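Side-chain contacts in toll-like receptor 13 (Mus musculus, PDB 4Z0C), which recognises and binds bacterial 23S rRNA and signals through MYD88 and TRAF6 to activate NF-kappa-B, here seen as its extracellular leucine-rich repeat domain bound to single-stranded RNA: residues S143-I148 / L184-N189; E241-K246 / C272-N277; S322-L327 / Q331-N336. All blocks are in the same frame, centred on the assembly; numbering follows the deposited sequence.

Contact 1: S143-I148 / L184-N189. With NAG (2-acetamido-2-deoxy-beta-D-glucopyranose), chain F.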
# COMPACT_ATOMS: atom_id res chain seq x y z
N SER A 143 -10.07 -11.51 -46.31
CA SER A 143 -9.04 -11.30 -47.32
C SER A 143 -9.64 -10.85 -48.67
O SER A 143 -8.97 -10.22 -49.48
CB SER A 143 -8.21 -12.57 -47.48
OG SER A 143 -9.05 -13.71 -47.51
N ASP A 144 -10.91 -11.17 -48.87
CA ASP A 144 -11.64 -10.81 -50.07
C ASP A 144 -12.34 -9.46 -49.90
O ASP A 144 -13.45 -9.39 -49.37
CB ASP A 144 -12.66 -11.91 -50.41
CG ASP A 144 -13.42 -11.65 -51.72
OD1 ASP A 144 -13.07 -10.71 -52.48
OD2 ASP A 144 -14.39 -12.40 -51.98
N PHE A 145 -11.69 -8.41 -50.35
CA PHE A 145 -12.23 -7.06 -50.26
C PHE A 145 -13.42 -6.81 -51.22
O PHE A 145 -14.35 -6.08 -50.86
CB PHE A 145 -11.10 -6.05 -50.51
CG PHE A 145 -11.50 -4.62 -50.32
CD1 PHE A 145 -12.15 -4.22 -49.17
CD2 PHE A 145 -11.18 -3.67 -51.27
CE1 PHE A 145 -12.50 -2.89 -48.98
CE2 PHE A 145 -11.52 -2.35 -51.08
CZ PHE A 145 -12.18 -1.96 -49.93
N SER A 146 -13.41 -7.46 -52.39
CA SER A 146 -14.53 -7.32 -53.35
C SER A 146 -15.85 -7.66 -52.71
O SER A 146 -16.82 -6.93 -52.87
CB SER A 146 -14.34 -8.20 -54.60
OG SER A 146 -13.23 -7.77 -55.37
N GLY A 147 -15.87 -8.76 -51.97
CA GLY A 147 -17.07 -9.20 -51.27
C GLY A 147 -17.59 -8.20 -50.24
O GLY A 147 -18.79 -8.06 -50.07
N ILE A 148 -16.68 -7.54 -49.52
CA ILE A 148 -17.08 -6.52 -48.56
C ILE A 148 -17.70 -5.33 -49.30
O ILE A 148 -18.72 -4.81 -48.89
CB ILE A 148 -15.90 -6.02 -47.69
CG1 ILE A 148 -15.26 -7.19 -46.94
CG2 ILE A 148 -16.39 -4.97 -46.70
CD1 ILE A 148 -16.21 -7.86 -45.99
N LEU A 184 -12.04 5.69 -43.77
CA LEU A 184 -11.77 4.33 -44.19
C LEU A 184 -10.41 3.89 -43.65
O LEU A 184 -9.44 4.64 -43.72
CB LEU A 184 -11.80 4.25 -45.72
CG LEU A 184 -11.45 2.93 -46.39
CD1 LEU A 184 -12.50 1.86 -46.07
CD2 LEU A 184 -11.30 3.13 -47.89
N SER A 185 -10.34 2.69 -43.11
CA SER A 185 -9.09 2.22 -42.56
C SER A 185 -8.71 0.82 -42.99
O SER A 185 -9.50 -0.11 -42.85
CB SER A 185 -9.11 2.31 -41.03
OG SER A 185 -7.91 1.77 -40.50
N PHE A 186 -7.49 0.67 -43.51
CA PHE A 186 -6.90 -0.65 -43.80
C PHE A 186 -5.73 -0.98 -42.86
O PHE A 186 -4.88 -1.80 -43.19
CB PHE A 186 -6.38 -0.70 -45.24
CG PHE A 186 -7.44 -0.58 -46.28
CD1 PHE A 186 -8.19 -1.69 -46.67
CD2 PHE A 186 -7.71 0.65 -46.86
CE1 PHE A 186 -9.19 -1.58 -47.62
CE2 PHE A 186 -8.72 0.77 -47.80
CZ PHE A 186 -9.45 -0.35 -48.18
N GLU A 187 -5.68 -0.32 -41.71
CA GLU A 187 -4.58 -0.52 -40.78
C GLU A 187 -4.38 -1.99 -40.43
O GLU A 187 -5.33 -2.71 -40.15
CB GLU A 187 -4.81 0.29 -39.49
CG GLU A 187 -3.77 0.05 -38.41
CD GLU A 187 -4.18 0.63 -37.06
OE1 GLU A 187 -4.90 1.65 -37.06
OE2 GLU A 187 -3.75 0.07 -36.02
N GLY A 188 -3.14 -2.45 -40.48
CA GLY A 188 -2.80 -3.78 -40.00
C GLY A 188 -3.30 -4.88 -40.90
O GLY A 188 -3.58 -5.99 -40.46
N ASN A 189 -3.37 -4.59 -42.19
CA ASN A 189 -3.63 -5.62 -43.17
C ASN A 189 -2.33 -6.01 -43.86
O ASN A 189 -1.24 -5.81 -43.32
CB ASN A 189 -4.65 -5.14 -44.19
CG ASN A 189 -6.05 -5.23 -43.68
OD1 ASN A 189 -6.74 -6.21 -43.94
ND2 ASN A 189 -6.50 -4.21 -42.95
C1 NAG F . -1.95 6.45 -37.83
C2 NAG F . -2.24 7.43 -36.70
C3 NAG F . -1.60 7.00 -35.38
C4 NAG F . -1.93 5.54 -35.11
C5 NAG F . -1.38 4.76 -36.30
C6 NAG F . -1.39 3.26 -36.13
C7 NAG F . -2.58 9.75 -37.09
C8 NAG F . -2.03 11.12 -37.38
N2 NAG F . -1.74 8.73 -37.09
O3 NAG F . -2.02 7.82 -34.32
O4 NAG F . -1.38 5.14 -33.88
O5 NAG F . -2.20 5.13 -37.39
O6 NAG F . -2.60 2.93 -35.48
O7 NAG F . -3.77 9.58 -36.83
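F145 and F186 form a T-shaped aromatic pair, the sole side-chain contact between 143-148 and 184-189. The ring planes stand at 77° with centroids 5.3 Å apart, and F186 is the edge partner: its CE1 lies over one face of the F145 ring, displaced toward the rim. The closest atoms are CZ of F145 and CZ of F186, 3.6 Å apart, with F145 CZ lying in the plane of the F186 ring. The torsions explain the reach, because F145 turns CG anti to its own nitrogen (chi1 -174°), sending the ring from the residue after D144 toward the repeat interior, while F186 holds CG beside its nitrogen. Both residues are buried, and L163 and L207 pack against F145 and F186 respectively.

No hydrogen bond crosses between the segments; those of the polar groups run within a segment or to neighbouring repeats. D144 occupies the N-cap position, where OD1 accepts weakly from G147 N. At the end of the strand, S185 OG accepts from E187 N at 3.3 Å, an ST turn; the chain then makes a type II beta turn from F186 to N189. N189 ND2 donates to F186 O at 2.9 Å from above the carbonyl plane, and N212 ND2 also binds that oxygen.

Outside this core, both carboxylate oxygens of the extended E187 side chain, OE1 and OE2, lie 3.1 Å from NAG O6.

The arrangement is that of a leucine-rich repeat solenoid: a phenylalanine from the convex-side helix of LRR 5 meets one that follows the strand of LRR 7, with the buried amide of N189 binding backbone groups of the preceding repeat, L163 O through ND2 and I168 N through OD1, the asparagine arrangement of leucine-rich repeats.

Contact 2: E241-K246 / C272-N277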
# COMPACT_ATOMS: atom_id res chain seq x y z
N GLU A 241 8.24 8.18 -53.87
CA GLU A 241 8.29 8.83 -55.19
C GLU A 241 6.98 8.62 -55.97
O GLU A 241 6.58 9.48 -56.76
CB GLU A 241 9.46 8.30 -56.01
CG GLU A 241 10.83 8.74 -55.51
CD GLU A 241 11.38 7.81 -54.45
OE1 GLU A 241 10.79 6.74 -54.24
OE2 GLU A 241 12.42 8.15 -53.84
N ASN A 242 6.33 7.48 -55.74
CA ASN A 242 5.10 7.13 -56.45
C ASN A 242 3.87 7.74 -55.82
O ASN A 242 2.74 7.47 -56.23
CB ASN A 242 4.97 5.62 -56.56
CG ASN A 242 6.05 5.01 -57.41
OD1 ASN A 242 6.91 5.72 -57.93
ND2 ASN A 242 6.03 3.69 -57.55
N LEU A 243 4.09 8.57 -54.81
CA LEU A 243 3.03 9.39 -54.25
C LEU A 243 3.07 10.64 -55.10
O LEU A 243 4.13 11.05 -55.58
CB LEU A 243 3.34 9.71 -52.79
CG LEU A 243 2.31 9.53 -51.66
CD1 LEU A 243 1.26 8.47 -51.94
CD2 LEU A 243 3.07 9.20 -50.38
N SER A 244 1.93 11.25 -55.32
CA SER A 244 1.88 12.43 -56.15
C SER A 244 1.18 13.60 -55.46
O SER A 244 0.02 13.50 -55.09
CB SER A 244 1.19 12.10 -57.48
OG SER A 244 0.54 13.24 -58.01
N ALA A 245 1.88 14.71 -55.31
CA ALA A 245 1.30 15.89 -54.68
C ALA A 245 0.06 16.42 -55.40
O ALA A 245 -0.80 17.05 -54.79
CB ALA A 245 2.36 16.99 -54.57
N LYS A 246 -0.03 16.18 -56.70
CA LYS A 246 -1.20 16.63 -57.46
C LYS A 246 -2.47 15.96 -56.98
O LYS A 246 -3.55 16.55 -57.03
CB LYS A 246 -1.02 16.41 -58.96
CG LYS A 246 -0.66 17.68 -59.71
CD LYS A 246 -1.85 18.24 -60.51
CE LYS A 246 -3.16 18.35 -59.69
NZ LYS A 246 -3.15 19.43 -58.65
N CYS A 272 10.81 15.95 -48.76
CA CYS A 272 10.53 17.36 -49.01
C CYS A 272 9.94 17.60 -50.41
O CYS A 272 9.11 18.50 -50.59
CB CYS A 272 11.79 18.20 -48.83
SG CYS A 272 12.21 18.55 -47.11
N HIS A 273 10.34 16.79 -51.39
CA HIS A 273 9.79 16.95 -52.74
C HIS A 273 8.28 16.71 -52.73
O HIS A 273 7.53 17.38 -53.44
CB HIS A 273 10.47 16.04 -53.78
CG HIS A 273 9.90 16.18 -55.16
ND1 HIS A 273 9.91 17.38 -55.84
CD2 HIS A 273 9.24 15.30 -55.95
CE1 HIS A 273 9.31 17.22 -57.01
NE2 HIS A 273 8.89 15.97 -57.10
N LEU A 274 7.86 15.75 -51.91
CA LEU A 274 6.44 15.47 -51.72
C LEU A 274 5.77 16.57 -50.89
O LEU A 274 4.89 17.27 -51.37
CB LEU A 274 6.26 14.12 -51.01
CG LEU A 274 4.84 13.72 -50.60
CD1 LEU A 274 3.91 13.70 -51.82
CD2 LEU A 274 4.85 12.38 -49.90
N LEU A 275 6.23 16.70 -49.64
CA LEU A 275 5.61 17.57 -48.65
C LEU A 275 5.61 19.04 -49.06
O LEU A 275 4.67 19.79 -48.73
CB LEU A 275 6.33 17.41 -47.30
CG LEU A 275 5.72 16.45 -46.28
CD1 LEU A 275 5.20 15.17 -46.93
CD2 LEU A 275 6.74 16.13 -45.20
N GLY A 276 6.66 19.46 -49.77
CA GLY A 276 6.79 20.84 -50.20
C GLY A 276 5.71 21.31 -51.16
O GLY A 276 5.47 22.51 -51.31
N ASN A 277 5.04 20.36 -51.80
CA ASN A 277 3.96 20.68 -52.74
C ASN A 277 2.55 20.42 -52.23
O ASN A 277 1.61 20.29 -53.02
CB ASN A 277 4.18 19.96 -54.06
CG ASN A 277 5.33 20.54 -54.85
OD1 ASN A 277 5.38 21.75 -55.10
ND2 ASN A 277 6.30 19.69 -55.19
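L274 meets L243 and lies close to the backbone of A245, and its side chain gives the clearest route through this contact. Its CB leaves the helix without pointing directly at 241-246; the approach comes farther out, since CG is anti to the backbone N (chi1 174°) and the two methyl groups lie on the side of the other segment. CD1 reaches L243 CB at 4.1 Å and A245 N at 4.2 Å. CD2 takes the other branch and meets L243 CD2 at 3.7 Å, the nearest approach of the two leucines, whose side chains cross obliquely. No hydrogen bond joins the segments, so the leucine pair relies on van der Waals contact.

The rest of the contact lies nearer the surface, where A245 is partly exposed and N277 exposed. A245 CB sits 3.5 Å from N277 CB and 3.7 Å from N277 O, at the place where the two backbones come nearest, with CA atoms of A245 and N277 5.8 Å apart. N277 N bonds to L274 O at 3.1 Å, a backbone link that holds the two contacting residues of 272-277 together. Q249 NE2 bonds both A245 O and N277 O, bridging the segments from outside.

On the convex side of the leucine-rich repeat solenoid, the C-terminal part of helix 268-275 and the residues after it lie against the LRR 9 connection between strands 230-232 and 253-255. M254 of strand 253-255 touches L243, L274 and L275, while L233 and L240 pack on L243 and L274 respectively. The disulfide from C272 to C302 ties this helix to the next one, 293-302.

Contact 3: S322-L327 / Q331-N336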
# COMPACT_ATOMS: atom_id res chain seq x y z
N SER A 322 19.40 25.72 -33.26
CA SER A 322 18.44 26.33 -34.17
C SER A 322 17.64 25.35 -35.03
O SER A 322 17.15 25.72 -36.09
CB SER A 322 19.16 27.36 -35.06
OG SER A 322 19.89 28.28 -34.26
N GLU A 323 17.48 24.11 -34.57
CA GLU A 323 16.77 23.07 -35.33
C GLU A 323 15.36 23.44 -35.79
O GLU A 323 14.91 23.00 -36.86
CB GLU A 323 16.72 21.75 -34.56
CG GLU A 323 18.00 20.92 -34.65
CD GLU A 323 19.09 21.35 -33.68
OE1 GLU A 323 20.26 20.98 -33.92
OE2 GLU A 323 18.78 22.06 -32.69
N PHE A 324 14.65 24.20 -34.97
CA PHE A 324 13.25 24.48 -35.23
C PHE A 324 13.01 25.89 -35.70
O PHE A 324 11.87 26.28 -35.97
CB PHE A 324 12.40 24.18 -33.97
CG PHE A 324 12.39 22.73 -33.58
CD1 PHE A 324 11.54 21.84 -34.22
CD2 PHE A 324 13.26 22.26 -32.61
CE1 PHE A 324 11.53 20.49 -33.89
CE2 PHE A 324 13.27 20.92 -32.27
CZ PHE A 324 12.40 20.03 -32.90
N ASN A 325 14.08 26.67 -35.82
CA ASN A 325 13.92 28.10 -36.09
C ASN A 325 13.31 28.47 -37.44
O ASN A 325 12.75 29.55 -37.60
CB ASN A 325 15.20 28.88 -35.79
CG ASN A 325 15.49 28.96 -34.29
OD1 ASN A 325 14.59 28.76 -33.47
ND2 ASN A 325 16.73 29.27 -33.94
N ALA A 326 13.40 27.57 -38.41
CA ALA A 326 12.75 27.80 -39.70
C ALA A 326 11.30 27.30 -39.66
O ALA A 326 10.62 27.20 -40.68
CB ALA A 326 13.52 27.13 -40.83
N LEU A 327 10.82 26.98 -38.46
CA LEU A 327 9.44 26.54 -38.29
C LEU A 327 8.62 27.40 -37.32
O LEU A 327 7.96 26.88 -36.44
CB LEU A 327 9.41 25.07 -37.84
CG LEU A 327 9.18 24.06 -38.97
CD1 LEU A 327 9.45 22.63 -38.54
CD2 LEU A 327 7.75 24.18 -39.48
N GLN A 331 2.59 25.27 -33.54
CA GLN A 331 1.77 25.46 -32.35
C GLN A 331 2.03 24.37 -31.31
O GLN A 331 2.12 24.65 -30.12
CB GLN A 331 0.29 25.50 -32.71
CG GLN A 331 -0.06 26.65 -33.62
CD GLN A 331 -1.53 26.67 -34.05
OE1 GLN A 331 -2.24 25.66 -33.96
NE2 GLN A 331 -1.96 27.80 -34.57
N LYS A 332 2.18 23.13 -31.78
CA LYS A 332 2.30 21.97 -30.92
C LYS A 332 3.48 21.17 -31.42
O LYS A 332 3.56 20.90 -32.62
CB LYS A 332 1.04 21.11 -30.97
CG LYS A 332 1.00 19.98 -29.93
CD LYS A 332 -0.12 18.96 -30.12
CE LYS A 332 -1.49 19.53 -29.80
NZ LYS A 332 -2.00 19.03 -28.48
N LEU A 333 4.37 20.79 -30.50
CA LEU A 333 5.55 20.00 -30.82
C LEU A 333 5.74 18.83 -29.85
O LEU A 333 5.86 19.03 -28.65
CB LEU A 333 6.79 20.91 -30.79
CG LEU A 333 8.17 20.25 -30.97
CD1 LEU A 333 8.24 19.46 -32.28
CD2 LEU A 333 9.27 21.31 -30.92
N ASN A 334 5.79 17.61 -30.38
CA ASN A 334 6.06 16.43 -29.57
C ASN A 334 7.45 15.85 -29.82
O ASN A 334 7.81 15.54 -30.97
CB ASN A 334 5.02 15.33 -29.79
CG ASN A 334 3.60 15.73 -29.37
OD1 ASN A 334 3.39 16.76 -28.72
ND2 ASN A 334 2.63 14.89 -29.71
N LEU A 335 8.21 15.69 -28.74
CA LEU A 335 9.56 15.15 -28.76
C LEU A 335 9.71 14.07 -27.68
O LEU A 335 10.79 13.83 -27.16
CB LEU A 335 10.57 16.27 -28.53
CG LEU A 335 10.85 17.15 -29.74
CD1 LEU A 335 11.57 18.42 -29.36
CD2 LEU A 335 11.64 16.35 -30.75
N ASN A 336 8.60 13.42 -27.36
CA ASN A 336 8.57 12.33 -26.40
C ASN A 336 9.21 11.00 -26.88
O ASN A 336 9.24 10.71 -28.06
CB ASN A 336 7.12 12.10 -25.95
CG ASN A 336 6.21 11.68 -27.08
OD1 ASN A 336 6.07 12.38 -28.09
ND2 ASN A 336 5.60 10.51 -26.94
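F324 and L333 pack ring face to methyl, a CH-pi contact in which L333 CD2 lies 3.9 Å from the ring centroid and only 14° off the ring normal. The same methyl is 3.8 Å from F324 CE1, consistent with a position shifted toward that side of the ring.

Further apolar contacts add to it. L333 CD1 also approaches F324 CE1, at 3.8 Å, so both branches of this leucine touch one ring atom. L335 CD1 comes obliquely to the ring and reaches F324 CZ at 4.0 Å. L333 and L335 both extend from the strand side to meet the phenylalanine coming the other way; L333 does so with CG anti to its nitrogen (chi1 174°).

Hydrogen bonds act within 322-327, where N325 N to S322 O and L327 N to F324 O (2.8 Å) close two overlapping type I turns. F324 lies in both turns, with its side chain directed at the strand. I296 of helix 293-302 and T347 also touch its side chain.

This is the interior of a leucine-rich repeat solenoid: a convex-side phenylalanine of LRR 12 packs on inward leucines of and just after strand 332-334 in LRR 13.

The three contacts follow one another along the chain and do not touch; nearest atoms are about 13 Å apart between contacts 1 and 2 and about 10 Å between contacts 2 and 3. Contacts 1 and 3 are buried and share an architecture, each joining a convex-side element to a strand or the residues just beyond it. Their chemistry differs: two rings meet edge to face in the first, whereas leucine methyls meet a ring in the third. Contact 2 uses no strand, pairing the end of a helix and the residues after it with a connection between strands; it is aliphatic, partly buried, and runs out to an exposed asparagine. None has a hydrogen bond across its segments.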